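Local structure of Rv3651-like N-terminal domain-containing protein (Mycobacterium tuberculosis, 4Q6U) at residues 54-65 / 77-88. The protein is of unknown function but, with one GAF-related and two PAS-like domains, probably acts as a multi-domain sensor. Numbering follows the deposited sequence.
Sequences AIAETLQTGQSL and RTEPVIMTDGRM
Thr-58, in the last turn of the helix, meets Thr-78 of the strand hydroxyl to hydroxyl, OG1 to OG1 at 2.6 Å, in the tight part of this contact. Threonine suits both places because each side chain pairs a polar branch with a methyl. Thr-58 OG1 also donates to Ala-54 O, 2.9 Å away, which its own backbone N reaches from the other face of the carbonyl plane, so the buried hydroxyl is held by its own helix and lies at hydrogen-bonding distance from the strand. With OG1 beside the backbone N (chi1 -64°) and CG2 therefore anti to it, Thr-58 turns its methyl to the ring of Pro-80, while Thr-78 CG2 lies against the CB of Ala-54, small enough for the helix to settle close. Beside them Leu-65 and Thr-78 form an antiparallel hydrogen-bonded pair, with Thr-78 N to Leu-65 O at 3.1 Å, and both side chains stand on the helix-covered face.

Farther along, selenomethionine Met-88 bends at chi2 and chi3, bringing its CE to 3.4 Å from Thr-58 O and up to the CA of Gly-62, which, lacking a side chain, easily takes the positive phi that ends the helix and lets the methyl lie close. Met-88 CG meets Leu-59 CD2 at 3.5 Å. The solvent side is looser: exposed Ser-64 donates from OG to Glu-79 OE1 (2.9 Å), approaching from above the carboxylate plane, and Ile-82 adds an apolar touch of CD1 on Gly-62 O.

Helix 48-61 thus packs on one face of the antiparallel sheet of the N-terminal, GAF-related domain, the axis of its segment 54-61 running 37° from that of strand segment 77-82; Thr-58 and Ile-55 continue onto Val-91 and Val-93 of strand 88-97, whereas outermost strand 65-69 joins the sheet beside strand 74-82.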
loop_
_atom_site.group_PDB
_atom_site.type_symbol
_atom_site.label_atom_id
_atom_site.label_comp_id
_atom_site.label_asym_id
_atom_site.label_seq_id
_atom_site.Cartn_x
_atom_site.Cartn_y
_atom_site.Cartn_z
ATOM N N ALA B 54 -9.064 35.080 -20.754
ATOM C CA ALA B 54 -10.004 34.167 -21.395
ATOM C C ALA B 54 -10.746 33.317 -20.369
ATOM O O ALA B 54 -11.960 33.140 -20.454
ATOM C CB ALA B 54 -9.281 33.269 -22.387
ATOM N N ILE B 55 -10.003 32.783 -19.408
ATOM C CA ILE B 55 -10.590 31.942 -18.369
ATOM C C ILE B 55 -11.519 32.779 -17.487
ATOM O O ILE B 55 -12.637 32.366 -17.177
ATOM C CB ILE B 55 -9.499 31.266 -17.503
ATOM C CG1 ILE B 55 -8.654 30.313 -18.353
ATOM C CG2 ILE B 55 -10.117 30.505 -16.326
ATOM C CD1 ILE B 55 -7.439 29.767 -17.632
ATOM N N ALA B 56 -11.050 33.966 -17.108
ATOM C CA ALA B 56 -11.802 34.850 -16.227
ATOM C C ALA B 56 -13.154 35.219 -16.829
ATOM O O ALA B 56 -14.167 35.252 -16.122
ATOM C CB ALA B 56 -10.993 36.107 -15.925
ATOM N N GLU B 57 -13.163 35.493 -18.133
ATOM C CA GLU B 57 -14.394 35.821 -18.852
ATOM C C GLU B 57 -15.332 34.610 -18.949
ATOM O O GLU B 57 -16.553 34.747 -18.840
ATOM C CB GLU B 57 -14.069 36.353 -20.250
ATOM N N THR B 58 -14.759 33.427 -19.149
ATOM C CA THR B 58 -15.548 32.202 -19.230
ATOM C C THR B 58 -16.266 31.952 -17.915
ATOM O O THR B 58 -17.411 31.491 -17.897
ATOM C CB THR B 58 -14.673 30.985 -19.575
ATOM O OG1 THR B 58 -14.108 31.166 -20.877
ATOM C CG2 THR B 58 -15.494 29.701 -19.562
ATOM N N LEU B 59 -15.595 32.274 -16.814
ATOM C CA LEU B 59 -16.218 32.175 -15.501
ATOM C C LEU B 59 -17.373 33.168 -15.396
ATOM O O LEU B 59 -18.446 32.838 -14.912
ATOM C CB LEU B 59 -15.196 32.424 -14.390
ATOM C CG LEU B 59 -14.095 31.374 -14.239
ATOM C CD1 LEU B 59 -13.273 31.628 -12.986
ATOM C CD2 LEU B 59 -14.711 29.997 -14.213
ATOM N N GLN B 60 -17.134 34.382 -15.873
ATOM C CA GLN B 60 -18.127 35.458 -15.868
ATOM C C GLN B 60 -19.406 35.124 -16.627
ATOM O O GLN B 60 -20.516 35.319 -16.133
ATOM C CB GLN B 60 -17.525 36.716 -16.489
ATOM C CG GLN B 60 -17.106 37.805 -15.532
ATOM C CD GLN B 60 -16.535 38.991 -16.279
ATOM O OE1 GLN B 60 -16.245 38.897 -17.471
ATOM N NE2 GLN B 60 -16.382 40.118 -15.589
ATOM N N THR B 61 -19.222 34.640 -17.847
ATOM C CA THR B 61 -20.293 34.521 -18.820
ATOM C C THR B 61 -20.948 33.158 -18.853
ATOM O O THR B 61 -22.050 33.022 -19.380
ATOM C CB THR B 61 -19.775 34.817 -20.235
ATOM O OG1 THR B 61 -18.775 33.848 -20.591
ATOM C CG2 THR B 61 -19.182 36.226 -20.304
ATOM N N GLY B 62 -20.251 32.150 -18.322
ATOM C CA GLY B 62 -20.722 30.775 -18.368
ATOM C C GLY B 62 -20.744 30.225 -19.783
ATOM O O GLY B 62 -21.368 29.198 -20.062
ATOM N N GLN B 63 -20.041 30.909 -20.679
ATOM C CA GLN B 63 -20.104 30.611 -22.101
ATOM C C GLN B 63 -18.794 30.064 -22.663
ATOM O O GLN B 63 -17.717 30.351 -22.148
ATOM C CB GLN B 63 -20.492 31.878 -22.868
ATOM C CG GLN B 63 -21.924 32.311 -22.628
ATOM C CD GLN B 63 -22.901 31.485 -23.435
ATOM O OE1 GLN B 63 -22.896 31.537 -24.667
ATOM N NE2 GLN B 63 -23.736 30.711 -22.750
ATOM N N SER B 64 -18.904 29.277 -23.726
ATOM C CA SER B 64 -17.762 28.948 -24.553
ATOM C C SER B 64 -17.305 30.225 -25.250
ATOM O O SER B 64 -18.121 30.951 -25.802
ATOM C CB SER B 64 -18.120 27.871 -25.576
ATOM O OG SER B 64 -18.602 26.705 -24.933
ATOM N N LEU B 65 -16.010 30.509 -25.212
ATOM C CA LEU B 65 -15.502 31.739 -25.816
ATOM C C LEU B 65 -14.439 31.474 -26.866
ATOM O O LEU B 65 -13.726 30.471 -26.814
ATOM C CB LEU B 65 -14.928 32.668 -24.747
ATOM C CG LEU B 65 -15.911 33.237 -23.727
ATOM C CD1 LEU B 65 -15.167 34.053 -22.688
ATOM C CD2 LEU B 65 -16.953 34.083 -24.433
ATOM N N ARG B 77 -9.251 29.405 -26.994
ATOM C CA ARG B 77 -10.598 28.852 -26.953
ATOM C C ARG B 77 -10.858 28.241 -25.595
ATOM O O ARG B 77 -10.023 27.518 -25.058
ATOM C CB ARG B 77 -10.797 27.832 -28.069
ATOM C CG ARG B 77 -10.445 28.390 -29.440
ATOM C CD ARG B 77 -10.854 27.442 -30.538
ATOM N NE ARG B 77 -12.235 27.003 -30.371
ATOM C CZ ARG B 77 -13.034 26.667 -31.377
ATOM N NH1 ARG B 77 -12.586 26.731 -32.627
ATOM N NH2 ARG B 77 -14.280 26.277 -31.135
ATOM N N THR B 78 -12.009 28.573 -25.026
ATOM C CA THR B 78 -12.360 28.071 -23.713
ATOM C C THR B 78 -13.716 27.366 -23.718
ATOM O O THR B 78 -14.652 27.776 -24.404
ATOM C CB THR B 78 -12.382 29.202 -22.666
ATOM O OG1 THR B 78 -13.203 30.280 -23.131
ATOM C CG2 THR B 78 -10.978 29.721 -22.399
ATOM N N GLU B 79 -13.785 26.294 -22.936
ATOM C CA GLU B 79 -14.980 25.486 -22.770
ATOM C C GLU B 79 -15.269 25.368 -21.288
ATOM O O GLU B 79 -14.454 24.816 -20.544
ATOM C CB GLU B 79 -14.791 24.093 -23.379
ATOM C CG GLU B 79 -14.619 24.086 -24.880
ATOM C CD GLU B 79 -15.852 24.571 -25.602
ATOM O OE1 GLU B 79 -16.966 24.305 -25.118
ATOM O OE2 GLU B 79 -15.704 25.230 -26.644
ATOM N N PRO B 80 -16.414 25.901 -20.844
ATOM C CA PRO B 80 -16.798 25.777 -19.438
ATOM C C PRO B 80 -17.089 24.325 -19.070
ATOM O O PRO B 80 -17.566 23.563 -19.912
ATOM C CB PRO B 80 -18.074 26.632 -19.352
ATOM C CG PRO B 80 -18.641 26.565 -20.710
ATOM C CD PRO B 80 -17.435 26.634 -21.616
ATOM N N VAL B 81 -16.781 23.946 -17.836
ATOM C CA VAL B 81 -17.226 22.669 -17.314
ATOM C C VAL B 81 -18.225 22.967 -16.206
ATOM O O VAL B 81 -17.846 23.376 -15.105
ATOM C CB VAL B 81 -16.076 21.817 -16.767
ATOM C CG1 VAL B 81 -16.568 20.404 -16.485
ATOM C CG2 VAL B 81 -14.925 21.781 -17.762
ATOM N N ILE B 82 -19.503 22.779 -16.511
ATOM C CA ILE B 82 -20.552 23.241 -15.619
ATOM C C ILE B 82 -21.371 22.079 -15.091
ATOM O O ILE B 82 -21.918 21.292 -15.863
ATOM C CB ILE B 82 -21.463 24.251 -16.327
ATOM C CG1 ILE B 82 -20.613 25.389 -16.899
ATOM C CG2 ILE B 82 -22.512 24.780 -15.361
ATOM C CD1 ILE B 82 -21.400 26.433 -17.684
HETATM N N MSE B 83 -21.410 21.973 -13.767
HETATM C CA MSE B 83 -22.156 20.937 -13.060
HETATM C C MSE B 83 -23.640 21.169 -13.279
HETATM O O MSE B 83 -24.048 22.294 -13.543
HETATM C CB MSE B 83 -21.814 20.969 -11.571
HETATM C CG MSE B 83 -22.494 19.895 -10.733
HETATM SE SE MSE B 83 -22.161 18.149 -11.509
HETATM C CE MSE B 83 -23.341 17.068 -10.337
ATOM N N THR B 84 -24.456 20.129 -13.173
ATOM C CA THR B 84 -25.879 20.309 -13.495
ATOM C C THR B 84 -26.648 21.158 -12.476
ATOM O O THR B 84 -27.835 21.442 -12.672
ATOM C CB THR B 84 -26.592 18.953 -13.658
ATOM O OG1 THR B 84 -26.225 18.080 -12.582
ATOM C CG2 THR B 84 -26.192 18.317 -14.996
ATOM N N ASP B 85 -25.985 21.595 -11.409
ATOM C CA ASP B 85 -26.603 22.585 -10.525
ATOM C C ASP B 85 -26.263 24.018 -10.959
ATOM O O ASP B 85 -26.582 24.975 -10.259
ATOM C CB ASP B 85 -26.186 22.357 -9.065
ATOM C CG ASP B 85 -24.681 22.258 -8.891
ATOM O OD1 ASP B 85 -23.948 22.712 -9.793
ATOM O OD2 ASP B 85 -24.233 21.726 -7.845
ATOM N N GLY B 86 -25.594 24.151 -12.105
ATOM C CA GLY B 86 -25.227 25.449 -12.649
ATOM C C GLY B 86 -23.851 25.953 -12.242
ATOM O O GLY B 86 -23.409 27.002 -12.705
ATOM N N ARG B 87 -23.168 25.202 -11.384
ATOM C CA ARG B 87 -21.869 25.608 -10.850
ATOM C C ARG B 87 -20.717 25.267 -11.777
ATOM O O ARG B 87 -20.610 24.153 -12.284
ATOM C CB ARG B 87 -21.619 24.952 -9.486
ATOM C CG ARG B 87 -22.590 25.401 -8.402
ATOM C CD ARG B 87 -22.319 26.840 -7.994
ATOM N NE ARG B 87 -20.915 27.034 -7.642
ATOM C CZ ARG B 87 -20.392 26.743 -6.455
ATOM N NH1 ARG B 87 -21.159 26.239 -5.489
ATOM N NH2 ARG B 87 -19.100 26.954 -6.233
HETATM N N MSE B 88 -19.841 26.239 -11.979
HETATM C CA MSE B 88 -18.669 26.050 -12.819
HETATM C C MSE B 88 -17.579 25.326 -12.048
HETATM O O MSE B 88 -17.086 25.842 -11.051
HETATM C CB MSE B 88 -18.163 27.401 -13.310
HETATM C CG MSE B 88 -16.959 27.312 -14.202
HETATM SE SE MSE B 88 -17.389 27.653 -16.058
HETATM C CE MSE B 88 -18.649 29.119 -15.821
#